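Uncharacterized protein (Nostoc punctiforme, PDB 2QDR) is of unknown function but has a double-stranded beta-helix (cupin) fold and is a putative dioxygenase. Local coordinates at residues L113-K119 / E153-M159; A77-R82 / S94-P99; L129-S135 / I184-K190; G107-D112 / P138-R142. All coordinates share one frame; numbering follows the deposited sequence.

Contact 1: residues L113-K119 / E153-M159; sequences LEIFVIK and EAEILWM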
loop_
_atom_site.group_PDB
_atom_site.type_symbol
_atom_site.label_atom_id
_atom_site.label_comp_id
_atom_site.label_asym_id
_atom_site.label_seq_id
_atom_site.Cartn_x
_atom_site.Cartn_y
_atom_site.Cartn_z
ATOM N N LEU A 113 22.175 -31.371 10.526
ATOM C CA LEU A 113 21.950 -31.128 11.952
ATOM C C LEU A 113 21.407 -29.726 12.257
ATOM O O LEU A 113 22.005 -28.745 11.842
ATOM C CB LEU A 113 23.277 -31.341 12.698
ATOM C CG LEU A 113 23.443 -30.972 14.186
ATOM C CD1 LEU A 113 22.355 -31.554 15.087
ATOM C CD2 LEU A 113 24.816 -31.411 14.669
ATOM N N GLU A 114 20.283 -29.642 12.971
ATOM C CA GLU A 114 19.722 -28.352 13.361
ATOM C C GLU A 114 19.848 -28.285 14.869
ATOM O O GLU A 114 19.676 -29.294 15.557
ATOM C CB GLU A 114 18.282 -28.171 12.942
ATOM C CG GLU A 114 18.029 -28.663 11.561
ATOM C CD GLU A 114 16.753 -28.133 10.963
ATOM O OE1 GLU A 114 16.486 -26.915 11.052
ATOM O OE2 GLU A 114 16.050 -28.939 10.345
ATOM N N ILE A 115 20.146 -27.086 15.361
ATOM C CA ILE A 115 20.356 -26.813 16.766
ATOM C C ILE A 115 19.592 -25.567 17.143
ATOM O O ILE A 115 19.677 -24.591 16.420
ATOM C CB ILE A 115 21.874 -26.597 16.999
ATOM C CG1 ILE A 115 22.646 -27.885 16.697
ATOM C CG2 ILE A 115 22.213 -26.130 18.421
ATOM C CD1 ILE A 115 24.136 -27.743 16.834
ATOM N N PHE A 116 18.868 -25.610 18.263
ATOM C CA PHE A 116 18.121 -24.465 18.780
ATOM C C PHE A 116 18.285 -24.450 20.298
ATOM O O PHE A 116 17.829 -25.371 20.968
ATOM C CB PHE A 116 16.649 -24.507 18.394
ATOM C CG PHE A 116 15.888 -23.296 18.854
ATOM C CD1 PHE A 116 15.887 -22.145 18.090
ATOM C CD2 PHE A 116 15.199 -23.298 20.059
ATOM C CE1 PHE A 116 15.198 -21.013 18.505
ATOM C CE2 PHE A 116 14.512 -22.174 20.490
ATOM C CZ PHE A 116 14.503 -21.027 19.705
ATOM N N VAL A 117 18.876 -23.380 20.831
ATOM C CA VAL A 117 19.166 -23.275 22.270
ATOM C C VAL A 117 17.952 -22.884 23.114
ATOM O O VAL A 117 17.394 -21.807 22.940
ATOM C CB VAL A 117 20.308 -22.264 22.524
ATOM C CG1 VAL A 117 20.650 -22.166 24.029
ATOM C CG2 VAL A 117 21.551 -22.647 21.709
ATOM N N ILE A 118 17.593 -23.753 24.058
ATOM C CA ILE A 118 16.461 -23.554 24.955
ATOM C C ILE A 118 16.880 -22.818 26.219
ATOM O O ILE A 118 16.195 -21.900 26.646
ATOM C CB ILE A 118 15.832 -24.897 25.375
ATOM C CG1 ILE A 118 15.381 -25.695 24.148
ATOM C CG2 ILE A 118 14.648 -24.665 26.350
ATOM C CD1 ILE A 118 14.887 -27.088 24.483
ATOM N N LYS A 119 17.964 -23.269 26.842
ATOM C CA LYS A 119 18.483 -22.669 28.064
ATOM C C LYS A 119 20.005 -22.643 27.972
ATOM O O LYS A 119 20.597 -23.466 27.267
ATOM C CB LYS A 119 18.031 -23.475 29.293
ATOM C CG LYS A 119 18.229 -22.779 30.664
ATOM C CD LYS A 119 18.002 -23.709 31.892
ATOM C CE LYS A 119 19.174 -24.696 32.102
ATOM N NZ LYS A 119 18.990 -25.637 33.237
ATOM N N GLU A 153 24.938 -25.619 32.629
ATOM C CA GLU A 153 24.528 -26.529 31.555
ATOM C C GLU A 153 23.684 -25.796 30.515
ATOM O O GLU A 153 23.129 -24.729 30.783
ATOM C CB GLU A 153 23.771 -27.754 32.107
ATOM C CG GLU A 153 22.410 -27.477 32.773
ATOM C CD GLU A 153 21.751 -28.732 33.350
ATOM O OE1 GLU A 153 22.437 -29.759 33.566
ATOM O OE2 GLU A 153 20.530 -28.677 33.607
ATOM N N ALA A 154 23.627 -26.371 29.325
ATOM C CA ALA A 154 22.866 -25.805 28.232
ATOM C C ALA A 154 21.900 -26.856 27.745
ATOM O O ALA A 154 22.260 -28.036 27.716
ATOM C CB ALA A 154 23.791 -25.376 27.126
ATOM N N GLU A 155 20.680 -26.428 27.394
ATOM C CA GLU A 155 19.635 -27.319 26.870
ATOM C C GLU A 155 19.376 -26.935 25.424
ATOM O O GLU A 155 19.212 -25.748 25.119
ATOM C CB GLU A 155 18.363 -27.264 27.700
ATOM C CG GLU A 155 18.627 -27.633 29.149
ATOM C CD GLU A 155 17.388 -27.923 29.948
ATOM O OE1 GLU A 155 16.373 -28.351 29.361
ATOM O OE2 GLU A 155 17.456 -27.767 31.185
ATOM N N ILE A 156 19.318 -27.946 24.549
ATOM C CA ILE A 156 19.181 -27.746 23.121
ATOM C C ILE A 156 18.252 -28.718 22.406
ATOM O O ILE A 156 18.204 -29.893 22.757
ATOM C CB ILE A 156 20.576 -28.005 22.445
ATOM C CG1 ILE A 156 21.739 -27.351 23.206
ATOM C CG2 ILE A 156 20.612 -27.539 20.978
ATOM C CD1 ILE A 156 23.112 -27.624 22.607
ATOM N N LEU A 157 17.530 -28.224 21.395
ATOM C CA LEU A 157 16.694 -29.073 20.561
ATOM C C LEU A 157 17.677 -29.596 19.522
ATOM O O LEU A 157 18.114 -28.842 18.657
ATOM C CB LEU A 157 15.535 -28.336 19.896
ATOM C CG LEU A 157 14.452 -27.769 20.814
ATOM C CD1 LEU A 157 13.442 -26.968 19.996
ATOM C CD2 LEU A 157 13.754 -28.869 21.605
ATOM N N TRP A 158 18.058 -30.865 19.650
ATOM C CA TRP A 158 19.012 -31.513 18.760
ATOM C C TRP A 158 18.235 -32.248 17.680
ATOM O O TRP A 158 17.558 -33.234 17.972
ATOM C CB TRP A 158 19.873 -32.470 19.571
ATOM C CG TRP A 158 21.008 -33.079 18.850
ATOM C CD1 TRP A 158 21.009 -34.245 18.137
ATOM C CD2 TRP A 158 22.350 -32.584 18.816
ATOM N NE1 TRP A 158 22.271 -34.493 17.645
ATOM C CE2 TRP A 158 23.111 -33.488 18.050
ATOM C CE3 TRP A 158 22.982 -31.459 19.358
ATOM C CZ2 TRP A 158 24.475 -33.299 17.800
ATOM C CZ3 TRP A 158 24.339 -31.273 19.117
ATOM C CH2 TRP A 158 25.067 -32.186 18.338
HETATM N N MSE A 159 18.352 -31.783 16.440
HETATM C CA MSE A 159 17.609 -32.342 15.298
HETATM C C MSE A 159 18.465 -32.979 14.197
HETATM O O MSE A 159 19.009 -32.288 13.348
HETATM C CB MSE A 159 16.753 -31.210 14.716
HETATM C CG MSE A 159 15.617 -30.808 15.638
HETATM SE SE MSE A 159 14.835 -29.088 15.287
HETATM C CE MSE A 159 16.276 -27.939 15.893
#

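Contact 2: residues A77-R82 / S94-P99; sequences APGSRR and SRVVLP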
loop_
_atom_site.group_PDB
_atom_site.type_symbol
_atom_site.label_atom_id
_atom_site.label_comp_id
_atom_site.label_asym_id
_atom_site.label_seq_id
_atom_site.Cartn_x
_atom_site.Cartn_y
_atom_site.Cartn_z
ATOM N N ALA A 77 33.124 -35.314 27.398
ATOM C CA ALA A 77 32.112 -35.350 28.445
ATOM C C ALA A 77 30.772 -35.738 27.834
ATOM O O ALA A 77 30.452 -35.279 26.735
ATOM C CB ALA A 77 32.011 -34.011 29.138
ATOM N N PRO A 78 29.990 -36.587 28.528
ATOM C CA PRO A 78 28.701 -36.978 27.974
ATOM C C PRO A 78 27.572 -36.008 28.336
ATOM O O PRO A 78 27.667 -35.259 29.302
ATOM C CB PRO A 78 28.445 -38.314 28.654
ATOM C CG PRO A 78 29.023 -38.127 30.025
ATOM C CD PRO A 78 30.215 -37.213 29.849
ATOM N N GLY A 79 26.509 -36.051 27.547
ATOM C CA GLY A 79 25.318 -35.229 27.758
ATOM C C GLY A 79 24.209 -36.203 28.100
ATOM O O GLY A 79 24.473 -37.397 28.319
ATOM N N SER A 80 22.989 -35.687 28.180
ATOM C CA SER A 80 21.809 -36.485 28.460
ATOM C C SER A 80 20.924 -36.303 27.261
ATOM O O SER A 80 21.129 -35.349 26.512
ATOM C CB SER A 80 21.086 -35.987 29.694
ATOM O OG SER A 80 20.433 -34.762 29.425
ATOM N N ARG A 81 19.941 -37.184 27.075
ATOM C CA ARG A 81 19.016 -37.055 25.946
ATOM C C ARG A 81 17.615 -37.587 26.237
ATOM O O ARG A 81 17.451 -38.659 26.814
ATOM C CB ARG A 81 19.546 -37.764 24.692
ATOM C CG ARG A 81 18.676 -37.484 23.448
ATOM C CD ARG A 81 19.237 -38.037 22.162
ATOM N NE ARG A 81 19.250 -39.496 22.131
ATOM C CZ ARG A 81 19.616 -40.238 21.081
ATOM N NH1 ARG A 81 20.010 -39.677 19.927
ATOM N NH2 ARG A 81 19.582 -41.568 21.182
ATOM N N ARG A 82 16.632 -36.791 25.819
ATOM C CA ARG A 82 15.209 -37.081 25.900
ATOM C C ARG A 82 14.818 -37.178 24.446
ATOM O O ARG A 82 14.774 -36.166 23.764
ATOM C CB ARG A 82 14.441 -36.010 26.686
ATOM C CG ARG A 82 14.521 -36.304 28.169
ATOM C CD ARG A 82 14.065 -35.238 29.121
ATOM N NE ARG A 82 15.060 -34.172 29.238
ATOM C CZ ARG A 82 15.103 -33.248 30.203
ATOM N NH1 ARG A 82 14.220 -33.241 31.210
ATOM N NH2 ARG A 82 16.078 -32.330 30.184
ATOM N N SER A 94 15.207 -34.310 19.575
ATOM C CA SER A 94 15.431 -34.599 20.989
ATOM C C SER A 94 15.898 -33.387 21.777
ATOM O O SER A 94 16.395 -32.410 21.222
ATOM C CB SER A 94 16.420 -35.763 21.113
ATOM O OG SER A 94 17.567 -35.535 20.329
ATOM N N ARG A 95 15.690 -33.470 23.085
ATOM C CA ARG A 95 16.052 -32.434 24.027
ATOM C C ARG A 95 17.284 -32.955 24.744
ATOM O O ARG A 95 17.191 -33.894 25.548
ATOM C CB ARG A 95 14.896 -32.203 24.975
ATOM C CG ARG A 95 15.072 -31.079 25.971
ATOM C CD ARG A 95 13.914 -31.132 26.911
ATOM N NE ARG A 95 13.965 -30.154 27.989
ATOM C CZ ARG A 95 13.162 -30.178 29.057
ATOM N NH1 ARG A 95 12.247 -31.144 29.228
ATOM N NH2 ARG A 95 13.289 -29.248 29.994
ATOM N N VAL A 96 18.441 -32.376 24.420
ATOM C CA VAL A 96 19.707 -32.795 25.016
ATOM C C VAL A 96 20.161 -31.774 26.046
ATOM O O VAL A 96 19.740 -30.616 25.989
ATOM C CB VAL A 96 20.844 -33.027 23.954
ATOM C CG1 VAL A 96 20.433 -34.091 22.938
ATOM C CG2 VAL A 96 21.259 -31.741 23.228
ATOM N N VAL A 97 20.984 -32.217 26.998
ATOM C CA VAL A 97 21.521 -31.333 28.024
ATOM C C VAL A 97 23.016 -31.580 28.110
ATOM O O VAL A 97 23.447 -32.665 28.505
ATOM C CB VAL A 97 20.872 -31.536 29.402
ATOM C CG1 VAL A 97 21.460 -30.549 30.436
ATOM C CG2 VAL A 97 19.353 -31.401 29.278
ATOM N N LEU A 98 23.792 -30.567 27.731
ATOM C CA LEU A 98 25.241 -30.623 27.757
ATOM C C LEU A 98 25.729 -30.042 29.087
ATOM O O LEU A 98 25.260 -28.979 29.491
ATOM C CB LEU A 98 25.810 -29.833 26.585
ATOM C CG LEU A 98 25.326 -30.269 25.198
ATOM C CD1 LEU A 98 25.993 -29.424 24.135
ATOM C CD2 LEU A 98 25.589 -31.748 24.915
ATOM N N PRO A 99 26.668 -30.728 29.773
ATOM C CA PRO A 99 27.141 -30.212 31.066
ATOM C C PRO A 99 28.085 -28.991 30.970
ATOM O O PRO A 99 28.619 -28.732 29.894
ATOM C CB PRO A 99 27.873 -31.417 31.660
ATOM C CG PRO A 99 28.354 -32.171 30.502
ATOM C CD PRO A 99 27.324 -32.005 29.432
#

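Contact 3: residues L129-S135 / I184-K190; sequences LNKHSYS and IPALDSK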
loop_
_atom_site.group_PDB
_atom_site.type_symbol
_atom_site.label_atom_id
_atom_site.label_comp_id
_atom_site.label_asym_id
_atom_site.label_seq_id
_atom_site.Cartn_x
_atom_site.Cartn_y
_atom_site.Cartn_z
ATOM N N LEU A 129 26.107 -19.079 20.644
ATOM C CA LEU A 129 24.708 -19.375 20.406
ATOM C C LEU A 129 24.078 -19.342 21.783
ATOM O O LEU A 129 24.072 -20.353 22.485
ATOM C CB LEU A 129 24.524 -20.737 19.753
ATOM C CG LEU A 129 25.036 -20.978 18.343
ATOM C CD1 LEU A 129 24.802 -22.425 17.963
ATOM C CD2 LEU A 129 24.337 -20.090 17.376
ATOM N N ASN A 130 23.605 -18.164 22.190
ATOM C CA ASN A 130 22.976 -17.975 23.507
ATOM C C ASN A 130 21.488 -18.368 23.432
ATOM O O ASN A 130 21.090 -19.029 22.480
ATOM C CB ASN A 130 23.222 -16.539 24.051
ATOM C CG ASN A 130 22.486 -15.449 23.268
ATOM O OD1 ASN A 130 22.114 -15.627 22.099
ATOM N ND2 ASN A 130 22.300 -14.295 23.914
ATOM N N LYS A 131 20.687 -17.980 24.428
ATOM C CA LYS A 131 19.254 -18.290 24.480
ATOM C C LYS A 131 18.521 -18.012 23.153
ATOM O O LYS A 131 18.587 -16.909 22.618
ATOM C CB LYS A 131 18.608 -17.491 25.633
ATOM C CG LYS A 131 17.110 -17.698 25.824
ATOM C CD LYS A 131 16.530 -16.865 26.948
ATOM C CE LYS A 131 15.031 -17.096 27.060
ATOM N NZ LYS A 131 14.409 -16.186 28.048
ATOM N N HIS A 132 17.864 -19.041 22.624
ATOM C CA HIS A 132 17.072 -18.979 21.372
ATOM C C HIS A 132 17.912 -18.727 20.092
ATOM O O HIS A 132 17.387 -18.268 19.074
ATOM C CB HIS A 132 15.910 -17.973 21.533
ATOM C CG HIS A 132 14.908 -18.370 22.575
ATOM N ND1 HIS A 132 13.567 -18.096 22.443
ATOM C CD2 HIS A 132 15.022 -19.122 23.698
ATOM C CE1 HIS A 132 12.918 -18.563 23.495
ATOM N NE2 HIS A 132 13.778 -19.199 24.269
ATOM N N SER A 133 19.208 -19.042 20.146
ATOM C CA SER A 133 20.072 -18.909 18.976
ATOM C C SER A 133 19.884 -20.217 18.198
ATOM O O SER A 133 19.591 -21.256 18.793
ATOM C CB SER A 133 21.519 -18.645 19.351
ATOM O OG SER A 133 21.620 -17.402 20.022
ATOM N N TYR A 134 20.037 -20.140 16.883
ATOM C CA TYR A 134 19.825 -21.260 15.980
ATOM C C TYR A 134 20.952 -21.462 15.009
ATOM O O TYR A 134 21.597 -20.500 14.601
ATOM C CB TYR A 134 18.539 -21.001 15.162
ATOM C CG TYR A 134 18.274 -21.976 14.027
ATOM C CD1 TYR A 134 17.776 -23.241 14.284
ATOM C CD2 TYR A 134 18.526 -21.626 12.699
ATOM C CE1 TYR A 134 17.558 -24.147 13.268
ATOM C CE2 TYR A 134 18.296 -22.523 11.668
ATOM C CZ TYR A 134 17.812 -23.788 11.959
ATOM O OH TYR A 134 17.564 -24.704 10.958
ATOM N N SER A 135 21.159 -22.718 14.624
ATOM C CA SER A 135 22.158 -23.077 13.631
ATOM C C SER A 135 21.700 -24.278 12.821
ATOM O O SER A 135 21.074 -25.186 13.370
ATOM C CB SER A 135 23.514 -23.412 14.252
ATOM O OG SER A 135 24.409 -23.865 13.237
ATOM N N ILE A 184 23.927 -22.160 8.000
ATOM C CA ILE A 184 23.495 -21.046 8.833
ATOM C C ILE A 184 24.329 -21.246 10.092
ATOM O O ILE A 184 23.912 -21.988 10.976
ATOM C CB ILE A 184 21.972 -21.068 9.104
ATOM C CG1 ILE A 184 21.197 -21.036 7.776
ATOM C CG2 ILE A 184 21.548 -19.883 10.031
ATOM C CD1 ILE A 184 19.691 -21.154 7.908
ATOM N N PRO A 185 25.538 -20.643 10.157
ATOM C CA PRO A 185 26.396 -20.851 11.349
ATOM C C PRO A 185 25.807 -20.412 12.692
ATOM O O PRO A 185 25.945 -21.148 13.667
ATOM C CB PRO A 185 27.663 -20.022 11.035
ATOM C CG PRO A 185 27.299 -19.126 9.926
ATOM C CD PRO A 185 26.209 -19.792 9.154
ATOM N N ALA A 186 25.162 -19.251 12.736
ATOM C CA ALA A 186 24.586 -18.751 13.979
ATOM C C ALA A 186 23.564 -17.666 13.707
ATOM O O ALA A 186 23.908 -16.650 13.114
ATOM C CB ALA A 186 25.685 -18.213 14.893
ATOM N N LEU A 187 22.327 -17.888 14.150
ATOM C CA LEU A 187 21.231 -16.947 13.962
ATOM C C LEU A 187 20.569 -16.693 15.315
ATOM O O LEU A 187 19.894 -17.564 15.844
ATOM C CB LEU A 187 20.254 -17.510 12.930
ATOM C CG LEU A 187 19.121 -16.662 12.348
ATOM C CD1 LEU A 187 18.420 -17.446 11.235
ATOM C CD2 LEU A 187 18.101 -16.215 13.383
ATOM N N ASP A 188 20.796 -15.504 15.870
ATOM C CA ASP A 188 20.226 -15.089 17.142
ATOM C C ASP A 188 18.804 -14.570 16.834
ATOM O O ASP A 188 18.611 -13.393 16.484
ATOM C CB ASP A 188 21.127 -14.034 17.803
ATOM C CG ASP A 188 20.652 -13.601 19.199
ATOM O OD1 ASP A 188 19.551 -13.981 19.642
ATOM O OD2 ASP A 188 21.408 -12.856 19.862
ATOM N N SER A 189 17.814 -15.449 17.006
ATOM C CA SER A 189 16.415 -15.129 16.724
ATOM C C SER A 189 15.910 -13.923 17.500
ATOM O O SER A 189 15.021 -13.229 17.007
ATOM C CB SER A 189 15.499 -16.337 16.984
ATOM O OG SER A 189 15.448 -16.682 18.349
ATOM N N LYS A 190 16.492 -13.668 18.676
ATOM C CA LYS A 190 16.105 -12.520 19.508
ATOM C C LYS A 190 16.334 -11.184 18.769
ATOM O O LYS A 190 15.532 -10.271 18.893
ATOM C CB LYS A 190 16.837 -12.531 20.868
ATOM C CG LYS A 190 16.639 -13.815 21.699
ATOM C CD LYS A 190 17.225 -13.772 23.112
ATOM C CE LYS A 190 18.718 -13.477 23.138
ATOM N NZ LYS A 190 19.529 -14.392 22.283
HETATM O O HOH W 1 21.415 -11.942 22.317
#

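Contact 4: residues G107-D112 / P138-R142; sequences GIFTAD and PAGVR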
loop_
_atom_site.group_PDB
_atom_site.type_symbol
_atom_site.label_atom_id
_atom_site.label_comp_id
_atom_site.label_asym_id
_atom_site.label_seq_id
_atom_site.Cartn_x
_atom_site.Cartn_y
_atom_site.Cartn_z
ATOM N N GLY A 107 35.168 -30.955 13.396
ATOM C CA GLY A 107 34.896 -32.046 12.469
ATOM C C GLY A 107 33.608 -31.827 11.732
ATOM O O GLY A 107 33.095 -30.709 11.696
ATOM N N ILE A 108 33.100 -32.899 11.134
ATOM C CA ILE A 108 31.846 -32.871 10.384
ATOM C C ILE A 108 30.903 -33.887 10.976
ATOM O O ILE A 108 31.274 -34.627 11.892
ATOM C CB ILE A 108 32.050 -33.179 8.866
ATOM C CG1 ILE A 108 32.617 -34.598 8.628
ATOM C CG2 ILE A 108 32.947 -32.135 8.245
ATOM C CD1 ILE A 108 32.773 -34.970 7.162
ATOM N N PHE A 109 29.678 -33.888 10.461
ATOM C CA PHE A 109 28.662 -34.845 10.841
ATOM C C PHE A 109 28.143 -35.459 9.535
ATOM O O PHE A 109 28.056 -34.771 8.519
ATOM C CB PHE A 109 27.575 -34.189 11.667
ATOM C CG PHE A 109 28.082 -33.561 12.928
ATOM C CD1 PHE A 109 28.329 -34.343 14.058
ATOM C CD2 PHE A 109 28.303 -32.193 13.005
ATOM C CE1 PHE A 109 28.798 -33.774 15.240
ATOM C CE2 PHE A 109 28.770 -31.611 14.191
ATOM C CZ PHE A 109 29.020 -32.403 15.307
ATOM N N THR A 110 27.807 -36.747 9.564
ATOM C CA THR A 110 27.308 -37.465 8.377
ATOM C C THR A 110 25.851 -37.162 7.978
ATOM O O THR A 110 25.356 -37.748 7.015
ATOM C CB THR A 110 27.454 -39.007 8.573
ATOM O OG1 THR A 110 26.733 -39.419 9.740
ATOM C CG2 THR A 110 28.918 -39.414 8.719
ATOM N N ALA A 111 25.170 -36.253 8.690
ATOM C CA ALA A 111 23.782 -35.902 8.403
ATOM C C ALA A 111 23.512 -34.448 8.723
ATOM O O ALA A 111 24.250 -33.832 9.497
ATOM C CB ALA A 111 22.870 -36.777 9.225
ATOM N N ASP A 112 22.459 -33.905 8.118
ATOM C CA ASP A 112 22.063 -32.523 8.374
ATOM C C ASP A 112 21.676 -32.417 9.857
ATOM O O ASP A 112 20.960 -33.292 10.370
ATOM C CB ASP A 112 20.892 -32.077 7.490
ATOM C CG ASP A 112 21.223 -32.074 6.011
ATOM O OD1 ASP A 112 22.398 -32.258 5.635
ATOM O OD2 ASP A 112 20.282 -31.887 5.216
ATOM N N PRO A 138 24.676 -28.225 7.508
ATOM C CA PRO A 138 24.458 -29.252 6.489
ATOM C C PRO A 138 25.480 -30.359 6.616
ATOM O O PRO A 138 26.577 -30.119 7.124
ATOM C CB PRO A 138 24.660 -28.512 5.155
ATOM C CG PRO A 138 24.764 -27.081 5.475
ATOM C CD PRO A 138 25.041 -26.928 6.919
ATOM N N ALA A 139 25.103 -31.556 6.184
ATOM C CA ALA A 139 25.983 -32.711 6.246
ATOM C C ALA A 139 27.228 -32.407 5.457
ATOM O O ALA A 139 27.131 -31.908 4.340
ATOM C CB ALA A 139 25.304 -33.939 5.676
ATOM N N GLY A 140 28.389 -32.651 6.056
ATOM C CA GLY A 140 29.674 -32.420 5.401
ATOM C C GLY A 140 30.334 -31.087 5.688
ATOM O O GLY A 140 31.502 -30.910 5.359
ATOM N N VAL A 141 29.605 -30.141 6.276
ATOM C CA VAL A 141 30.163 -28.833 6.602
ATOM C C VAL A 141 30.928 -28.942 7.900
ATOM O O VAL A 141 30.392 -29.439 8.879
ATOM C CB VAL A 141 29.073 -27.738 6.742
ATOM C CG1 VAL A 141 29.675 -26.400 7.238
ATOM C CG2 VAL A 141 28.332 -27.567 5.407
ATOM N N ARG A 142 32.166 -28.455 7.897
ATOM C CA ARG A 142 33.030 -28.485 9.077
ATOM C C ARG A 142 32.707 -27.392 10.079
ATOM O O ARG A 142 32.510 -26.238 9.720
ATOM C CB ARG A 142 34.507 -28.347 8.694
ATOM C CG ARG A 142 35.496 -28.428 9.865
ATOM C CD ARG A 142 36.908 -28.248 9.361
ATOM N NE ARG A 142 37.887 -28.240 10.452
ATOM C CZ ARG A 142 38.148 -27.201 11.250
ATOM N NH1 ARG A 142 37.491 -26.037 11.143
ATOM N NH2 ARG A 142 39.065 -27.339 12.200
#

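Contact 1: residues L113-K119 / E153-M159
Leu113 lays CD1 over one face of the Trp158 indole, 3.8 Å from the centroid of the five-membered ring and 19° off its normal, a CH-pi contact, while Leu113 CD2 comes within 3.7 Å of Trp158 CZ2. Trp158 CG, anti to the backbone N (chi1 -172°), sends the ring back toward Leu113. On the face that carries Trp158 the CG2 methyls of Ile115 and Ile156 meet. On the other face the selenomethionine Met159 bends back so that CE lies 3.6 Å from Glu114 CB. The Ile118 and Leu157 side chains cross at about a right angle, CD1 against CD2. Strands 113-117 and 154-159 run antiparallel at 152° within a sheet of the double-stranded beta-helix, and their pairing slips by one residue at a classic beta bulge. There Glu155 O accepts from Ile118 N at 2.8 Å and from Lys119 N at 3.3 Å, both arriving from one face of its carbonyl plane. Beyond the bulge, Lys119 NZ forms long salt bridges to Glu155 OE2 (3.3 Å) and to Glu153 OE2 (3.4 Å), and Glu155 OE1 has a further partner in Arg95. In the outer shell, the carboxylate of Glu114 is held by Tyr134 OH at OE1 and by Arg211, Arg284 and Asn161 at OE2, whereas Trp67 meets the Trp158 ring edge-to-face.

Contact 2: residues A77-R82 / S94-P99
Pro78 O lies 3.3 Å from Pro99 CD just before the strands pair. Gly79 follows, its CA beside Val97 O. At Ser80 the backbone bonds begin: Ser80 and Val97 are joined by a reciprocal pair, with Ser80 N donating to Val97 O at 3.1 Å. The hydroxyl, placed between the backbone N and the carbonyl carbon (chi1 72°), packs on Val97 CB and is hydrogen-bonded to Glu63 OE2. Arg81 turns to the other face, where its CG lies 3.9 Å from Val96 CG1 and its CD passes Ser94 OG. Strands 79-86 and 92-98 are the two arms of a beta hairpin in the cupin sheet, antiparallel at 163° where 79-82 meets 94-98; strand 64-67 adjoins the first arm and strand 154-160 the second. Arg82 is likewise paired with Arg95 by two reciprocal backbone bonds, Arg95 N to Arg82 O measuring 2.9 Å. Their side chains run alongside each other, and the guanidinium groups stack flat, centres 3.8 Å apart and planes only 6° from parallel. Val97 CG2 meets the edge of the Arg82 group, 3.5 Å from NH2. Stacking two like charges this closely is presumably eased by the acidic and polar surroundings: Arg95 has a salt bridge to Glu155 and a hydrogen bond to Asn59, and Arg82 has a weak, long ion pair with Glu63.

Contact 3: residues L129-S135 / I184-K190
Lys190 NZ reaches across to the turn 130-133 and donates to Lys131 O at 2.7 Å, in the carbonyl plane, and to Asn130 OD1 at 2.9 Å, from above the amide plane. A chain bent at both chi3 and chi4 curls the ammonium back, so that it also makes a salt bridge with Asp188 OD1, 2.7 Å away on the syn side. The other carboxylate oxygen, Asp188 OD2, is joined to Asn130 ND2 through one water, which donates to the former and accepts from the latter. Inside the type II turn, Asn130 O takes Ser133 N and Ser133 OG from the same face of its plane. Ser189 OG donates to His132 O at 2.6 Å. Strands 133-137 and 184-188 are antiparallel neighbours in a sheet of the cupin double-stranded beta-helix, 184-188 pairing on the side of 133-137 away from 113-117; Tyr134 N bonds Leu187 O, and Leu187 N bonds Tyr134 O at 2.7 Å. Ser135 OG has both Ile184 O (3.0 Å) and Pro185 O (3.2 Å) within reach for its single proton. Tyr134 OH is engaged with Glu114 and Arg211. Leu129 CD2 lies 3.4 Å from Ala186 CB. Pro185 and Ala186 pack on Ile235 of the second subunit, and Lys131 makes a salt bridge to Asp276 of the third. Three oxygen acceptors probably stabilise the charge of Lys190 NZ, fixing the turn against the end of strand 184-188 close to these interfaces.

Contact 4: residues G107-D112 / P138-R142
Asp112 swings CG anti to its carbonyl carbon (chi1 -63°), which carries OD1 over to the turn 138-141, while Ile108 has CG1 between its backbone N and carbonyl carbon (chi1 62°) and thereby turns CG2 onto the far end of that turn. OD1 of Asp112 accepts from Ala139 N at 2.8 Å with an N-H...O angle of 159°; the donor arrives on the anti side of the carboxylate, tilted from its plane. The same oxygen lies 3.4 Å from Ala139 CB, and this methyl also packs against the backbone carbon of Ala111, so Ala139 fits into the bend between Ala111 and Asp112. The second bond runs from Gly140 N to Phe109 O, longer at 3.3 Å. At the other end Ile108 CG2 touches Gly140 O at 3.5 Å, and Gly107 O receives a CA-H...O contact from Arg142 CA, 3.4 Å away. The turn is a type II beta turn, closed by Val141 N to Pro138 O at 3.1 Å, with Gly140 in its third position at a positive phi. It belongs to the loop between strands 133-137 and 146-149 of the cupin fold. Arg142 bonds Ala171 O through NE and Asp174 OD1 through its backbone N, and Arg34 is a weak, long partner of Asp112. One carboxylate oxygen and one peptide carbonyl thus satisfy consecutive turn amides, holding the loop beside the approach to strand 113-117; no salt bridge links the two segments.

Overall arrangement
Contacts 1, 2 and 3 lie in one antiparallel sheet. Contact 2 joins contact 1, centres about 9 Å apart, through probable hydrogen bonds from Trp158 N to Ser94 O (2.8 Å) and Leu98 N to Ala154 O (3.0 Å). Contact 3 adjoins the other side of contact 1, centres about 10 Å apart, with Val117 O 2.8 Å from His132 N. Contacts 2 and 3 do not touch. Contact 4 adjoins contacts 1 and 3 in sequence: 107-112 runs into 113-119, and 138-142 comes shortly after 129-135. Bound HEPES buffer, probably from crystallisation, lies about 3 Å from the Glu153 side chain, 5 Å from that of Ser80 and 6 Å from that of Arg142, and may mark a pocket.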